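Local coordinates for protein 2-c-methyl-d-erythritol 4-phosphate cytidylyltransferase (PDB 2VSH) that catalyses the transfer of the cytidylyl group of CTP to D-ribitol 5-phosphate, giving the CDP-ribitol used for teichoic acid precursors in Streptococcus pneumoniae, at residues I93-I97 with C176-M180; A131-V137 with Q172-C176. One frame throughout, in Å; residues are numbered along the deposited sequence.

Both contacts end on one continuous piece of chain, where strand 165-175 runs straight into helix 176-184, and Cys-176 belongs to both. Interaction 2 pairs strand 165-175 with the start of strand 136-142 and holds the turn before it, within the mixed sheet of the cytidylyltransferase domain; interaction 1 packs the helix that follows against helix 86-100, which comes earliest in the chain. Their centres lie about 12 Å apart, and the two touch through Phe-179 CB and Phe-174 CE1, 3.6 Å from each other. The junction thus ties the antiparallel part of the sheet to a helix whose first residues, Arg-86 to Ser-89, probably line the CTP site.

Interaction 1 of 2, residues I93-I97 with C176-M180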
loop_
_atom_site.group_PDB
_atom_site.type_symbol
_atom_site.label_atom_id
_atom_site.label_comp_id
_atom_site.label_asym_id
_atom_site.label_seq_id
_atom_site.Cartn_x
_atom_site.Cartn_y
_atom_site.Cartn_z
ATOM N N ILE A 93 0.168 -22.275 17.186
ATOM C CA ILE A 93 -0.496 -23.116 16.179
ATOM C C ILE A 93 0.277 -24.422 15.952
ATOM O O ILE A 93 -0.316 -25.514 15.957
ATOM C CB ILE A 93 -0.747 -22.314 14.854
ATOM C CG1 ILE A 93 -1.917 -21.341 15.065
ATOM C CG2 ILE A 93 -1.052 -23.245 13.661
ATOM C CD1 ILE A 93 -2.050 -20.225 14.008
ATOM N N ILE A 94 1.599 -24.303 15.790
ATOM C CA ILE A 94 2.440 -25.466 15.528
ATOM C C ILE A 94 2.403 -26.413 16.735
ATOM O O ILE A 94 2.351 -27.637 16.568
ATOM C CB ILE A 94 3.873 -25.042 15.149
ATOM C CG1 ILE A 94 3.874 -24.367 13.767
ATOM C CG2 ILE A 94 4.833 -26.237 15.183
ATOM C CD1 ILE A 94 5.178 -23.677 13.401
ATOM N N GLU A 95 2.395 -25.841 17.939
ATOM C CA GLU A 95 2.290 -26.633 19.170
ATOM C C GLU A 95 0.981 -27.426 19.226
ATOM O O GLU A 95 0.986 -28.605 19.594
ATOM C CB GLU A 95 2.478 -25.754 20.417
ATOM C CG GLU A 95 3.930 -25.316 20.613
ATOM C CD GLU A 95 4.134 -24.366 21.779
ATOM O OE1 GLU A 95 5.259 -24.330 22.288
ATOM O OE2 GLU A 95 3.183 -23.656 22.192
ATOM N N ALA A 96 -0.126 -26.779 18.864
ATOM C CA ALA A 96 -1.446 -27.426 18.802
ATOM C C ALA A 96 -1.466 -28.558 17.765
ATOM O O ALA A 96 -2.016 -29.632 18.008
ATOM C CB ALA A 96 -2.525 -26.397 18.486
ATOM N N ILE A 97 -0.856 -28.302 16.612
ATOM C CA ILE A 97 -0.655 -29.324 15.590
ATOM C C ILE A 97 0.128 -30.525 16.135
ATOM O O ILE A 97 -0.271 -31.685 15.935
ATOM C CB ILE A 97 0.093 -28.743 14.369
ATOM C CG1 ILE A 97 -0.803 -27.781 13.589
ATOM C CG2 ILE A 97 0.602 -29.873 13.457
ATOM C CD1 ILE A 97 -0.078 -26.977 12.511
ATOM N N CYS A 176 6.676 -26.998 9.623
ATOM C CA CYS A 176 6.453 -26.620 11.021
ATOM C C CYS A 176 7.746 -26.660 11.829
ATOM O O CYS A 176 8.031 -25.717 12.548
ATOM C CB CYS A 176 5.445 -27.573 11.664
ATOM S SG CYS A 176 3.784 -27.535 10.939
ATOM N N LYS A 177 8.508 -27.755 11.705
ATOM C CA LYS A 177 9.784 -27.931 12.420
ATOM C C LYS A 177 10.772 -26.834 12.047
ATOM O O LYS A 177 11.441 -26.278 12.936
ATOM C CB LYS A 177 10.396 -29.313 12.137
ATOM C CG LYS A 177 11.583 -29.706 13.037
ATOM C CD LYS A 177 12.261 -30.992 12.535
ATOM C CE LYS A 177 13.473 -31.434 13.399
ATOM N NZ LYS A 177 14.612 -30.462 13.460
ATOM N N ASP A 178 10.836 -26.509 10.748
ATOM C CA ASP A 178 11.718 -25.462 10.251
ATOM C C ASP A 178 11.429 -24.115 10.904
ATOM O O ASP A 178 12.361 -23.437 11.351
ATOM C CB ASP A 178 11.629 -25.325 8.735
ATOM C CG ASP A 178 12.417 -26.396 8.000
ATOM O OD1 ASP A 178 12.933 -27.333 8.658
ATOM O OD2 ASP A 178 12.508 -26.293 6.766
ATOM N N PHE A 179 10.157 -23.724 10.967
ATOM C CA PHE A 179 9.805 -22.484 11.654
ATOM C C PHE A 179 10.210 -22.527 13.129
ATOM O O PHE A 179 10.766 -21.559 13.640
ATOM C CB PHE A 179 8.312 -22.165 11.532
ATOM C CG PHE A 179 7.895 -20.951 12.312
ATOM C CD1 PHE A 179 7.525 -21.066 13.653
ATOM C CD2 PHE A 179 7.891 -19.689 11.714
ATOM C CE1 PHE A 179 7.139 -19.951 14.387
ATOM C CE2 PHE A 179 7.505 -18.563 12.440
ATOM C CZ PHE A 179 7.138 -18.691 13.779
ATOM N N MET A 180 9.914 -23.632 13.814
ATOM C CA MET A 180 10.279 -23.758 15.227
ATOM C C MET A 180 11.769 -23.608 15.477
ATOM O O MET A 180 12.176 -22.836 16.343
ATOM C CB MET A 180 9.763 -25.067 15.835
ATOM C CG MET A 180 8.247 -25.185 15.788
ATOM S SD MET A 180 7.380 -24.011 16.862
ATOM C CE MET A 180 7.352 -24.939 18.399
#
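Ile-94 pushes its side chain into the first turn of helix 176-184, and 102 Å² of its surface is covered there. Its CG2 sits 3.8 Å from Cys-176 CB and 3.6 Å from Met-180 CG, one helical turn further on, while its CD1 reaches 3.6 Å from the carbonyl Cys-176 O and 3.5 Å from Phe-179 CD1, approaching that ring obliquely. The bonding is van der Waals packing of apolar groups, without a polar link between the two segments. One turn along helix 86-100, Ile-97 adds a looser contact, its CD1 4.2 Å from Cys-176 SG; at the outer margin Glu-95 CG lies 4.1 Å from Met-180 CE.

The short segment axes pass 10.6 Å apart with 135° between their N-to-C directions, so the helices run obliquely antiparallel, and a branched isoleucine fills much of the gap. Helix 86-100 belongs to the nucleotide-binding alpha/beta half of this GT-A-type fold: Ile-93 and Ile-97 pack on strands 3-9 and 50-54, whereas Ile-94 faces helix 176-184. Leu-103, in a loop, touches Ile-94, Ile-97 and Cys-176. Phe-179 continues the packing toward the nucleotide site, touching Ile-90 and Asn-87, the latter a likely CTP-binding residue, and meeting the rings of Phe-174 and Tyr-183 at shallow interplanar angles of about 15°.

Interaction 2 of 2, residues A131-V137 with Q172-C176; sequences AQNHDAV and QTFRC
This is an antiparallel strand pairing in the mixed sheet of the GT-A-type fold, extended by an arginine that binds the turn from helix 121-133 into strand 136-142. Strand 165-175 lies between strands 108-113 and 136-142. Residues 136-137 and 172-174 are extended; Asp-135 (phi/psi -74/-40) breaks the extended run after His-134. Val-137 and Thr-173 form a hydrogen-bonded pair, CA atoms 5.0 Å apart: Val-137 N donates to Thr-173 O at 2.8 Å, Thr-173 N to Val-137 O at 3.0 Å. Their side chains point to the face on which the end of helix 121-133 packs, Ala-131 CB meeting Thr-173 CG2 at 3.7 Å. On the other face Ala-136 CB lies 3.9 Å from Phe-174 CB, at the edge of the Phe-174 ring (chi1 p).

Arg-175, N-cap of helix 176-184, extends (chi1 m, chi2 and chi3 t) back to the turn. Its NH1 donates to His-134 O at 2.8 Å, its NH2 weakly to Ala-131 O at 2.6 Å. A water joins Asp-135 O (2.4 Å) to Arg-175 N (2.9 Å) and NH1 (3.0 Å). Since NE salt-bridges Glu-106, the guanidinium charge is balanced there while its terminal nitrogens meet main-chain carbonyls of helix end and turn.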
loop_
_atom_site.group_PDB
_atom_site.type_symbol
_atom_site.label_atom_id
_atom_site.label_comp_id
_atom_site.label_asym_id
_atom_site.label_seq_id
_atom_site.Cartn_x
_atom_site.Cartn_y
_atom_site.Cartn_z
ATOM N N ALA A 131 5.980 -25.208 -1.635
ATOM C CA ALA A 131 6.627 -25.667 -0.387
ATOM C C ALA A 131 7.403 -26.993 -0.536
ATOM O O ALA A 131 8.307 -27.283 0.254
ATOM C CB ALA A 131 5.612 -25.751 0.760
ATOM N N GLN A 132 7.068 -27.778 -1.561
ATOM C CA GLN A 132 7.724 -29.069 -1.784
ATOM C C GLN A 132 9.194 -28.904 -2.161
ATOM O O GLN A 132 10.031 -29.680 -1.719
ATOM C CB GLN A 132 6.993 -29.897 -2.850
ATOM C CG GLN A 132 5.538 -30.202 -2.489
ATOM C CD GLN A 132 4.779 -30.926 -3.602
ATOM O OE1 GLN A 132 5.376 -31.551 -4.493
ATOM N NE2 GLN A 132 3.450 -30.849 -3.547
ATOM N N ASN A 133 9.515 -27.883 -2.951
ATOM C CA ASN A 133 10.900 -27.701 -3.382
ATOM C C ASN A 133 11.597 -26.457 -2.834
ATOM O O ASN A 133 12.692 -26.109 -3.277
ATOM C CB ASN A 133 11.005 -27.779 -4.916
ATOM C CG ASN A 133 9.654 -27.639 -5.592
ATOM O OD1 ASN A 133 8.862 -26.747 -5.248
ATOM N ND2 ASN A 133 9.366 -28.532 -6.535
ATOM N N HIS A 134 10.981 -25.795 -1.862
ATOM C CA HIS A 134 11.611 -24.621 -1.268
ATOM C C HIS A 134 11.522 -24.645 0.251
ATOM O O HIS A 134 10.831 -25.490 0.820
ATOM C CB HIS A 134 11.038 -23.344 -1.877
ATOM C CG HIS A 134 11.096 -23.323 -3.376
ATOM N ND1 HIS A 134 12.269 -23.122 -4.075
ATOM C CD2 HIS A 134 10.135 -23.516 -4.309
ATOM C CE1 HIS A 134 12.022 -23.164 -5.375
ATOM N NE2 HIS A 134 10.733 -23.395 -5.543
ATOM N N ASP A 135 12.255 -23.754 0.908
ATOM C CA ASP A 135 12.242 -23.705 2.372
ATOM C C ASP A 135 10.937 -23.093 2.864
ATOM O O ASP A 135 10.346 -23.568 3.849
ATOM C CB ASP A 135 13.449 -22.932 2.893
ATOM C CG ASP A 135 14.747 -23.658 2.618
ATOM O OD1 ASP A 135 14.801 -24.870 2.876
ATOM O OD2 ASP A 135 15.703 -23.025 2.158
ATOM N N ALA A 136 10.482 -22.065 2.154
ATOM C CA ALA A 136 9.226 -21.407 2.501
ATOM C C ALA A 136 8.602 -20.753 1.270
ATOM O O ALA A 136 9.216 -20.712 0.205
ATOM C CB ALA A 136 9.441 -20.380 3.624
ATOM N N VAL A 137 7.371 -20.269 1.417
ATOM C CA VAL A 137 6.654 -19.614 0.323
ATOM C C VAL A 137 5.995 -18.363 0.878
ATOM O O VAL A 137 5.424 -18.391 1.955
ATOM C CB VAL A 137 5.537 -20.538 -0.275
ATOM C CG1 VAL A 137 4.922 -19.901 -1.546
ATOM C CG2 VAL A 137 6.078 -21.914 -0.585
ATOM N N GLN A 172 1.697 -17.693 3.940
ATOM C CA GLN A 172 3.115 -17.927 4.093
ATOM C C GLN A 172 3.233 -19.370 4.571
ATOM O O GLN A 172 2.631 -19.755 5.582
ATOM C CB GLN A 172 3.720 -16.945 5.096
ATOM C CG GLN A 172 3.532 -15.499 4.690
ATOM C CD GLN A 172 4.191 -14.487 5.627
ATOM O OE1 GLN A 172 4.721 -13.479 5.171
ATOM N NE2 GLN A 172 4.143 -14.743 6.930
ATOM N N THR A 173 3.996 -20.167 3.829
ATOM C CA THR A 173 3.955 -21.622 3.959
ATOM C C THR A 173 5.354 -22.203 4.183
ATOM O O THR A 173 6.324 -21.798 3.544
ATOM C CB THR A 173 3.281 -22.249 2.702
ATOM O OG1 THR A 173 1.959 -21.709 2.579
ATOM C CG2 THR A 173 3.204 -23.781 2.790
ATOM N N PHE A 174 5.448 -23.153 5.111
ATOM C CA PHE A 174 6.733 -23.700 5.506
ATOM C C PHE A 174 6.569 -24.946 6.379
ATOM O O PHE A 174 5.497 -25.198 6.915
ATOM C CB PHE A 174 7.576 -22.612 6.230
ATOM C CG PHE A 174 6.788 -21.756 7.185
ATOM C CD1 PHE A 174 6.335 -22.270 8.395
ATOM C CD2 PHE A 174 6.501 -20.430 6.877
ATOM C CE1 PHE A 174 5.591 -21.473 9.268
ATOM C CE2 PHE A 174 5.771 -19.636 7.746
ATOM C CZ PHE A 174 5.311 -20.162 8.942
ATOM N N ARG A 175 7.647 -25.710 6.529
ATOM C CA ARG A 175 7.648 -26.878 7.416
ATOM C C ARG A 175 7.568 -26.387 8.847
ATOM O O ARG A 175 8.254 -25.432 9.222
ATOM C CB ARG A 175 8.895 -27.732 7.182
ATOM C CG ARG A 175 8.839 -28.521 5.873
ATOM C CD ARG A 175 10.210 -28.873 5.301
ATOM N NE ARG A 175 10.016 -29.285 3.911
ATOM C CZ ARG A 175 10.016 -28.470 2.853
ATOM N NH1 ARG A 175 10.241 -27.169 2.973
ATOM N NH2 ARG A 175 9.787 -28.970 1.653
ATOM N N CYS A 176 6.676 -26.998 9.623
ATOM C CA CYS A 176 6.453 -26.620 11.021
ATOM C C CYS A 176 7.746 -26.660 11.829
ATOM O O CYS A 176 8.031 -25.717 12.548
ATOM C CB CYS A 176 5.445 -27.573 11.664
ATOM S SG CYS A 176 3.784 -27.535 10.939
HETATM O O HOH W 1 10.264 -25.454 5.377
#